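Local atomic coordinates of sulfonate ABC transporter, periplasmic sulfonate-binding protein SsuA (Methylobacillus flagellatus, PDB entry 3UIF), a protein that probably binds sulfonates or related sulfur compounds in the periplasm and hands them to an ABC importer for uptake. Residues A[229-232]-A[236-239]; A[244-249]-A[253-258]; A[260-263]-A[268-271]. One frame throughout, in Å; residues are numbered along the deposited sequence.

Interaction 1 (A[229-232]-A[236-239]); sequences VHWV and ENKE
N237 lays its carboxamide over one face of the W231 indole, the amide and ring planes only 24° apart. ND2 of N237 sits 3.3 Å above the ring plane, displaced toward the rim on the pyrrole side. It lies equally near W231 NE1, but both nitrogens are donors, so that approach is stacking and not a bond. One N-H of N237 ND2 points instead to W231 O, 2.6 Å away with an N-H...O angle of 148°, the nitrogen tilted somewhat from the carbonyl plane. One amide nitrogen thus touches both backbone and ring of the same tryptophan. The indole can be there because CG of W231 is anti to its own N (chi1 173°), which brings the ring beside the carbonyl carbon. N237 CB completes the overlap with a CH-pi contact, 4.2 Å from the centroid of the W231 six-membered ring.

The pair closes the short turn between helices 215-233 and 238-245, in what its family relationship suggests is a type 2 periplasmic-binding-protein fold. Packing is dense on the inner side: N237 is buried, and V232, pointing away from 236-239, sets its side chain against L29, Y241 and W270, while its carbonyl accepts from W266 NE1. W231 marks the looser side; although it also touches L29 and T240, it remains exposed to solvent, and the CB of K238 is directed away from 229-232.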
loop_
_atom_site.group_PDB
_atom_site.type_symbol
_atom_site.label_atom_id
_atom_site.label_comp_id
_atom_site.label_asym_id
_atom_site.label_seq_id
_atom_site.Cartn_x
_atom_site.Cartn_y
_atom_site.Cartn_z
ATOM N N VAL A 229 -11.980 4.551 -9.054
ATOM C CA VAL A 229 -10.567 4.776 -9.298
ATOM C C VAL A 229 -10.325 5.625 -10.553
ATOM O O VAL A 229 -9.508 6.528 -10.540
ATOM C CB VAL A 229 -9.801 3.441 -9.341
ATOM C CG1 VAL A 229 -8.353 3.646 -9.756
ATOM C CG2 VAL A 229 -9.850 2.773 -7.979
ATOM N N HIS A 230 -11.065 5.361 -11.620
ATOM C CA HIS A 230 -10.994 6.186 -12.826
ATOM C C HIS A 230 -11.312 7.627 -12.519
ATOM O O HIS A 230 -10.719 8.557 -13.105
ATOM C CB HIS A 230 -11.941 5.642 -13.902
ATOM C CG HIS A 230 -12.033 6.509 -15.143
ATOM N ND1 HIS A 230 -13.196 7.049 -15.567
ATOM C CD2 HIS A 230 -11.058 6.925 -16.047
ATOM C CE1 HIS A 230 -12.985 7.753 -16.687
ATOM N NE2 HIS A 230 -11.676 7.686 -16.978
ATOM N N TRP A 231 -12.247 7.840 -11.595
ATOM C CA TRP A 231 -12.667 9.188 -11.276
ATOM C C TRP A 231 -11.584 9.949 -10.534
ATOM O O TRP A 231 -11.310 11.115 -10.841
ATOM C CB TRP A 231 -13.999 9.184 -10.522
ATOM C CG TRP A 231 -14.357 10.561 -10.028
ATOM C CD1 TRP A 231 -15.035 11.565 -10.715
ATOM C CD2 TRP A 231 -14.008 11.150 -8.736
ATOM N NE1 TRP A 231 -15.136 12.696 -9.950
ATOM C CE2 TRP A 231 -14.534 12.519 -8.755
ATOM C CE3 TRP A 231 -13.333 10.704 -7.616
ATOM C CZ2 TRP A 231 -14.390 13.376 -7.676
ATOM C CZ3 TRP A 231 -13.187 11.578 -6.533
ATOM C CH2 TRP A 231 -13.709 12.879 -6.563
ATOM N N VAL A 232 -10.951 9.300 -9.566
ATOM C CA VAL A 232 -9.924 9.953 -8.768
ATOM C C VAL A 232 -8.607 10.119 -9.538
ATOM O O VAL A 232 -7.815 11.007 -9.218
ATOM C CB VAL A 232 -9.652 9.189 -7.448
ATOM C CG1 VAL A 232 -8.751 7.980 -7.693
ATOM C CG2 VAL A 232 -9.038 10.105 -6.404
ATOM N N GLU A 236 -7.922 16.598 -12.513
ATOM C CA GLU A 236 -8.865 17.558 -11.939
ATOM C C GLU A 236 -9.374 17.142 -10.543
ATOM O O GLU A 236 -9.929 17.953 -9.804
ATOM C CB GLU A 236 -10.032 17.799 -12.891
ATOM C CG GLU A 236 -11.106 16.716 -12.872
ATOM C CD GLU A 236 -12.270 17.041 -13.797
ATOM O OE1 GLU A 236 -13.439 16.756 -13.449
ATOM O OE2 GLU A 236 -12.014 17.604 -14.879
ATOM N N ASN A 237 -9.173 15.877 -10.179
ATOM C CA ASN A 237 -9.699 15.371 -8.921
ATOM C C ASN A 237 -8.618 15.074 -7.907
ATOM O O ASN A 237 -8.907 14.628 -6.800
ATOM C CB ASN A 237 -10.572 14.150 -9.164
ATOM C CG ASN A 237 -11.784 14.478 -9.997
ATOM O OD1 ASN A 237 -12.436 15.496 -9.778
ATOM N ND2 ASN A 237 -12.086 13.629 -10.969
ATOM N N LYS A 238 -7.373 15.347 -8.282
ATOM C CA LYS A 238 -6.265 15.181 -7.374
ATOM C C LYS A 238 -6.446 16.023 -6.087
ATOM O O LYS A 238 -6.315 15.508 -4.983
ATOM C CB LYS A 238 -4.956 15.466 -8.102
ATOM C CG LYS A 238 -3.721 15.381 -7.225
ATOM C CD LYS A 238 -2.441 15.661 -7.997
ATOM C CE LYS A 238 -1.271 15.756 -7.031
ATOM N NZ LYS A 238 0.057 15.692 -7.700
ATOM N N GLU A 239 -6.786 17.300 -6.233
ATOM C CA GLU A 239 -7.005 18.172 -5.080
ATOM C C GLU A 239 -8.155 17.710 -4.178
ATOM O O GLU A 239 -8.045 17.778 -2.948
ATOM C CB GLU A 239 -7.200 19.626 -5.513
ATOM C CG GLU A 239 -5.910 20.426 -5.476
ATOM C CD GLU A 239 -5.165 20.294 -4.138
ATOM O OE1 GLU A 239 -4.126 19.583 -4.116
ATOM O OE2 GLU A 239 -5.607 20.892 -3.109
#

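Interaction 2 (A[244-249]-A[253-258]); sequences EYSNKI and SVNRRE. With SO4 (sulfate ion), chain C.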
loop_
_atom_site.group_PDB
_atom_site.type_symbol
_atom_site.label_atom_id
_atom_site.label_comp_id
_atom_site.label_asym_id
_atom_site.label_seq_id
_atom_site.Cartn_x
_atom_site.Cartn_y
_atom_site.Cartn_z
ATOM N N GLU A 244 -10.121 15.475 0.753
ATOM C CA GLU A 244 -11.181 14.644 1.332
ATOM C C GLU A 244 -10.766 13.247 1.745
ATOM O O GLU A 244 -11.209 12.773 2.782
ATOM C CB GLU A 244 -12.401 14.508 0.412
ATOM C CG GLU A 244 -12.808 15.753 -0.340
ATOM C CD GLU A 244 -13.420 16.796 0.549
ATOM O OE1 GLU A 244 -12.903 17.942 0.545
ATOM O OE2 GLU A 244 -14.419 16.468 1.240
ATOM N N TYR A 245 -9.946 12.586 0.932
ATOM C CA TYR A 245 -9.739 11.141 1.085
ATOM C C TYR A 245 -8.335 10.705 1.457
ATOM O O TYR A 245 -8.079 9.502 1.531
ATOM C CB TYR A 245 -10.180 10.380 -0.174
ATOM C CG TYR A 245 -11.521 10.819 -0.659
ATOM C CD1 TYR A 245 -11.642 11.598 -1.811
ATOM C CD2 TYR A 245 -12.678 10.503 0.064
ATOM C CE1 TYR A 245 -12.888 12.032 -2.240
ATOM C CE2 TYR A 245 -13.924 10.922 -0.359
ATOM C CZ TYR A 245 -14.022 11.677 -1.508
ATOM O OH TYR A 245 -15.249 12.096 -1.921
ATOM N N SER A 246 -7.433 11.650 1.699
ATOM C CA SER A 246 -6.072 11.244 2.020
ATOM C C SER A 246 -5.894 10.928 3.506
ATOM O O SER A 246 -6.875 10.746 4.235
ATOM C CB SER A 246 -5.033 12.245 1.500
ATOM O OG SER A 246 -5.284 13.543 1.978
ATOM N N ASN A 247 -4.649 10.847 3.956
ATOM C CA ASN A 247 -4.363 10.501 5.331
ATOM C C ASN A 247 -4.448 11.728 6.230
ATOM O O ASN A 247 -3.536 12.560 6.249
ATOM C CB ASN A 247 -2.988 9.878 5.399
ATOM C CG ASN A 247 -2.740 9.151 6.689
ATOM O OD1 ASN A 247 -3.200 9.567 7.757
ATOM N ND2 ASN A 247 -1.973 8.069 6.606
ATOM N N LYS A 248 -5.542 11.835 6.977
ATOM C CA LYS A 248 -5.787 13.019 7.804
ATOM C C LYS A 248 -4.965 13.108 9.089
ATOM O O LYS A 248 -5.088 14.098 9.817
ATOM C CB LYS A 248 -7.271 13.152 8.164
ATOM C CG LYS A 248 -8.231 13.071 6.993
ATOM C CD LYS A 248 -9.616 13.467 7.470
ATOM C CE LYS A 248 -10.689 13.165 6.436
ATOM N NZ LYS A 248 -10.685 14.123 5.292
ATOM N N ILE A 249 -4.153 12.096 9.398
ATOM C CA ILE A 249 -3.243 12.206 10.552
ATOM C C ILE A 249 -2.222 13.299 10.248
ATOM O O ILE A 249 -1.640 13.900 11.164
ATOM C CB ILE A 249 -2.468 10.908 10.856
ATOM C CG1 ILE A 249 -3.414 9.752 11.161
ATOM C CG2 ILE A 249 -1.521 11.118 12.037
ATOM C CD1 ILE A 249 -2.696 8.427 11.353
ATOM N N SER A 253 -0.471 19.378 3.014
ATOM C CA SER A 253 0.795 19.596 2.313
ATOM C C SER A 253 1.707 18.365 2.376
ATOM O O SER A 253 2.406 18.068 1.396
ATOM C CB SER A 253 1.519 20.841 2.842
ATOM O OG SER A 253 1.842 20.683 4.198
ATOM N N VAL A 254 1.686 17.651 3.506
ATOM C CA VAL A 254 2.453 16.420 3.645
ATOM C C VAL A 254 1.916 15.377 2.670
ATOM O O VAL A 254 2.698 14.759 1.940
ATOM C CB VAL A 254 2.435 15.862 5.090
ATOM C CG1 VAL A 254 3.125 14.507 5.159
ATOM C CG2 VAL A 254 3.078 16.839 6.060
ATOM N N ASN A 255 0.590 15.203 2.650
ATOM C CA ASN A 255 -0.089 14.278 1.719
ATOM C C ASN A 255 0.187 14.635 0.272
ATOM O O ASN A 255 0.306 13.767 -0.580
ATOM C CB ASN A 255 -1.614 14.290 1.948
ATOM C CG ASN A 255 -2.033 13.502 3.173
ATOM O OD1 ASN A 255 -2.071 12.277 3.131
ATOM N ND2 ASN A 255 -2.331 14.197 4.275
ATOM N N ARG A 256 0.297 15.933 0.021
ATOM C CA ARG A 256 0.463 16.502 -1.307
ATOM C C ARG A 256 1.889 16.275 -1.801
ATOM O O ARG A 256 2.129 16.082 -2.992
ATOM C CB ARG A 256 0.117 18.000 -1.257
ATOM C CG ARG A 256 0.095 18.737 -2.587
ATOM C CD ARG A 256 -0.390 20.180 -2.424
ATOM N NE ARG A 256 -1.808 20.236 -2.027
ATOM C CZ ARG A 256 -2.272 20.741 -0.880
ATOM N NH1 ARG A 256 -1.446 21.282 0.024
ATOM N NH2 ARG A 256 -3.581 20.718 -0.641
ATOM N N ARG A 257 2.829 16.270 -0.864
ATOM C CA ARG A 257 4.238 16.109 -1.208
ATOM C C ARG A 257 4.603 14.677 -1.554
ATOM O O ARG A 257 5.555 14.432 -2.297
ATOM C CB ARG A 257 5.119 16.653 -0.098
ATOM C CG ARG A 257 5.348 18.127 -0.290
ATOM C CD ARG A 257 6.153 18.689 0.846
ATOM N NE ARG A 257 5.320 18.836 2.027
ATOM C CZ ARG A 257 5.763 19.312 3.177
ATOM N NH1 ARG A 257 7.033 19.677 3.282
ATOM N NH2 ARG A 257 4.949 19.417 4.214
ATOM N N GLU A 258 3.837 13.741 -1.012
ATOM C CA GLU A 258 3.981 12.330 -1.336
ATOM C C GLU A 258 3.876 12.088 -2.857
ATOM O O GLU A 258 4.539 11.190 -3.387
ATOM C CB GLU A 258 2.964 11.490 -0.522
ATOM C CG GLU A 258 2.651 10.080 -1.033
ATOM C CD GLU A 258 3.848 9.134 -1.022
ATOM O OE1 GLU A 258 3.732 8.024 -1.580
ATOM O OE2 GLU A 258 4.911 9.463 -0.473
HETATM S S SO4 C . -2.175 22.078 5.870
HETATM O O1 SO4 C . -2.953 23.315 5.686
HETATM O O2 SO4 C . -3.073 20.938 6.179
HETATM O O3 SO4 C . -1.458 21.839 4.598
HETATM O O4 SO4 C . -1.212 22.250 6.980
#
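N255 bonds through its carboxamide to both backbone polar groups of N247, the residue that also opens an Asx turn in the connection between helices 238-245 and 252-257. N255 OD1 accepts from N247 N at 3.1 Å, and N255 ND2 donates to N247 O at 2.8 Å, so one carboxamide satisfies both the N-H and the C=O of N247. The second bond is the straighter, at 159°, and its acceptor lies in the amide plane of N255; seen from the acceptors, however, both donors stand above the carbonyl planes. CG of N255 is beside its backbone N and anti to the carbonyl carbon (chi1 -77°), which carries the amide off the helix toward 246-247. Two bonds to one residue, with a further one from ND2 to P251 O, would fix the rotation of this buried group.

S246 comes alongside, its CB 3.4 Å from N255 OD1. Its hydroxyl lies between N and the carbonyl carbon and finds its hydrogen-bond partner in I242 O, one turn back. N247 sends its own side chain the other way: with CG anti to N (chi1 -164°), OD1 takes the N-H of I249 at 3.2 Å, making the Asx turn. K248 bends at its last torsion so that NZ reaches back to E244 O.

At the start of helix 252-257 lies a sulfate, probably from the crystallisation liquor; its O3 accepts from S253 N at 3.1 Å, and the ion is also bonded to E252 N, an anion held at a helix N-terminus. S253 O has two donors on opposite faces of its plane, R257 N at 2.9 Å and R257 NE at 3.1 Å.

Interaction 3 (A[260-263]-A[268-271]); sequences DQDN and QRWS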
loop_
_atom_site.group_PDB
_atom_site.type_symbol
_atom_site.label_atom_id
_atom_site.label_comp_id
_atom_site.label_asym_id
_atom_site.label_seq_id
_atom_site.Cartn_x
_atom_site.Cartn_y
_atom_site.Cartn_z
ATOM N N ASP A 260 4.499 14.611 -5.118
ATOM C CA ASP A 260 5.273 15.660 -5.765
ATOM C C ASP A 260 6.564 15.109 -6.381
ATOM O O ASP A 260 7.282 14.337 -5.738
ATOM C CB ASP A 260 5.617 16.705 -4.725
ATOM C CG ASP A 260 5.204 18.068 -5.142
ATOM O OD1 ASP A 260 6.011 18.758 -5.842
ATOM O OD2 ASP A 260 4.058 18.442 -4.772
ATOM N N GLN A 261 6.852 15.493 -7.622
ATOM C CA GLN A 261 8.138 15.165 -8.247
ATOM C C GLN A 261 8.472 13.655 -8.309
ATOM O O GLN A 261 9.633 13.255 -8.393
ATOM C CB GLN A 261 9.278 15.980 -7.612
ATOM C CG GLN A 261 9.002 17.480 -7.587
ATOM C CD GLN A 261 10.246 18.316 -7.353
ATOM O OE1 GLN A 261 10.797 18.341 -6.249
ATOM N NE2 GLN A 261 10.696 19.024 -8.402
ATOM N N ASP A 262 7.428 12.840 -8.320
ATOM C CA ASP A 262 7.543 11.387 -8.365
ATOM C C ASP A 262 7.819 10.915 -9.813
ATOM O O ASP A 262 7.428 11.591 -10.767
ATOM C CB ASP A 262 6.234 10.788 -7.825
ATOM C CG ASP A 262 6.389 9.355 -7.294
ATOM O OD1 ASP A 262 7.392 8.649 -7.597
ATOM O OD2 ASP A 262 5.457 8.924 -6.580
ATOM N N ASN A 263 8.501 9.781 -9.982
ATOM C CA ASN A 263 8.672 9.219 -11.328
ATOM C C ASN A 263 7.444 8.439 -11.821
ATOM O O ASN A 263 7.463 7.831 -12.890
ATOM C CB ASN A 263 9.954 8.380 -11.449
ATOM C CG ASN A 263 9.993 7.195 -10.501
ATOM O OD1 ASN A 263 9.077 6.950 -9.707
ATOM N ND2 ASN A 263 11.082 6.465 -10.566
ATOM N N GLN A 268 -0.941 7.188 -12.862
ATOM C CA GLN A 268 -0.217 5.928 -12.736
ATOM C C GLN A 268 -0.138 5.390 -11.295
ATOM O O GLN A 268 -0.054 4.177 -11.083
ATOM C CB GLN A 268 1.174 6.046 -13.369
ATOM C CG GLN A 268 1.165 6.152 -14.885
ATOM C CD GLN A 268 0.632 4.894 -15.560
ATOM O OE1 GLN A 268 -0.452 4.903 -16.167
ATOM N NE2 GLN A 268 1.379 3.801 -15.450
ATOM N N ARG A 269 -0.207 6.280 -10.310
ATOM C CA ARG A 269 -0.228 5.871 -8.911
ATOM C C ARG A 269 -1.453 5.015 -8.565
ATOM O O ARG A 269 -1.457 4.308 -7.554
ATOM C CB ARG A 269 -0.138 7.085 -7.981
ATOM C CG ARG A 269 1.198 7.823 -8.013
ATOM C CD ARG A 269 2.363 7.039 -7.423
ATOM N NE ARG A 269 2.154 6.744 -6.009
ATOM C CZ ARG A 269 2.509 7.534 -4.991
ATOM N NH1 ARG A 269 3.113 8.701 -5.199
ATOM N NH2 ARG A 269 2.267 7.145 -3.753
ATOM N N TRP A 270 -2.471 5.078 -9.415
ATOM C CA TRP A 270 -3.737 4.426 -9.178
ATOM C C TRP A 270 -3.919 3.220 -10.057
ATOM O O TRP A 270 -4.979 2.605 -10.062
ATOM C CB TRP A 270 -4.865 5.435 -9.407
ATOM C CG TRP A 270 -4.942 6.507 -8.337
ATOM C CD1 TRP A 270 -4.340 7.765 -8.343
ATOM C CD2 TRP A 270 -5.654 6.440 -7.057
ATOM N NE1 TRP A 270 -4.620 8.456 -7.200
ATOM C CE2 TRP A 270 -5.399 7.728 -6.379
ATOM C CE3 TRP A 270 -6.450 5.481 -6.419
ATOM C CZ2 TRP A 270 -5.934 8.019 -5.119
ATOM C CZ3 TRP A 270 -6.979 5.793 -5.157
ATOM C CH2 TRP A 270 -6.729 7.032 -4.526
ATOM N N SER A 271 -2.878 2.857 -10.801
ATOM C CA SER A 271 -2.963 1.807 -11.807
ATOM C C SER A 271 -3.348 0.441 -11.237
ATOM O O SER A 271 -2.800 0.001 -10.237
ATOM C CB SER A 271 -1.655 1.715 -12.593
ATOM O OG SER A 271 -1.677 0.628 -13.495
#
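D262, itself extended in a loop without regular structure, faces R269 in the single 3-10 turn 268-270 with their CA atoms 9.5 Å apart, so only side chains bridge the interval. The turn itself is closed by S271 N to Q268 O at 3.1 Å. Across the gap D262 OD2 meets R269 NH1 at 2.7 Å in a salt bridge. The pairing is one oxygen to one nitrogen: carboxylate and guanidinium planes are 73° apart, far from the coplanar, two-pronged form. R269 gets there by folding, bent at both chi2 (-68°) and chi3 (-62°), which turns its end toward D262. D262 OD2 also serves K199 NZ and N100 ND2, and R269 NH2 pairs with E258 OE1, so the charges form a small network. A leucine in place of R269 would probably leave E258 without this cationic mate and deprive D262 of one of its positive partners. R269 NE donates to T97 O, tying the turn to the connection between strands 89-94 and 102-106, while the adjoining W270 packs on helix 215-233; both segments belong to the long loop between helices 252-257 and 276-291.

How the interactions relate
The three contacts follow one another along the chain, their centres 13 to 14 Å apart, and each pair touches. Interactions 1 and 2 share helix 238-245 and are joined by a salt bridge between E239 OE1 and R256 NE at 3.2 Å. Interactions 2 and 3 meet through E258 OE1 and R269 NH2 at 2.8 Å. Between interactions 1 and 3 the link is packing: V232 CG1 lies 3.5 Å from W270 CD2 and V229 CG1 3.5 Å from W270 O. No substrate site can be assigned from these contacts, but a glycerol, probably from the crystallisation liquor, about 4 Å from the R269 side chain and hydrogen-bonded to R269 O, may mark a pocket; the sulfate lies at interaction 2.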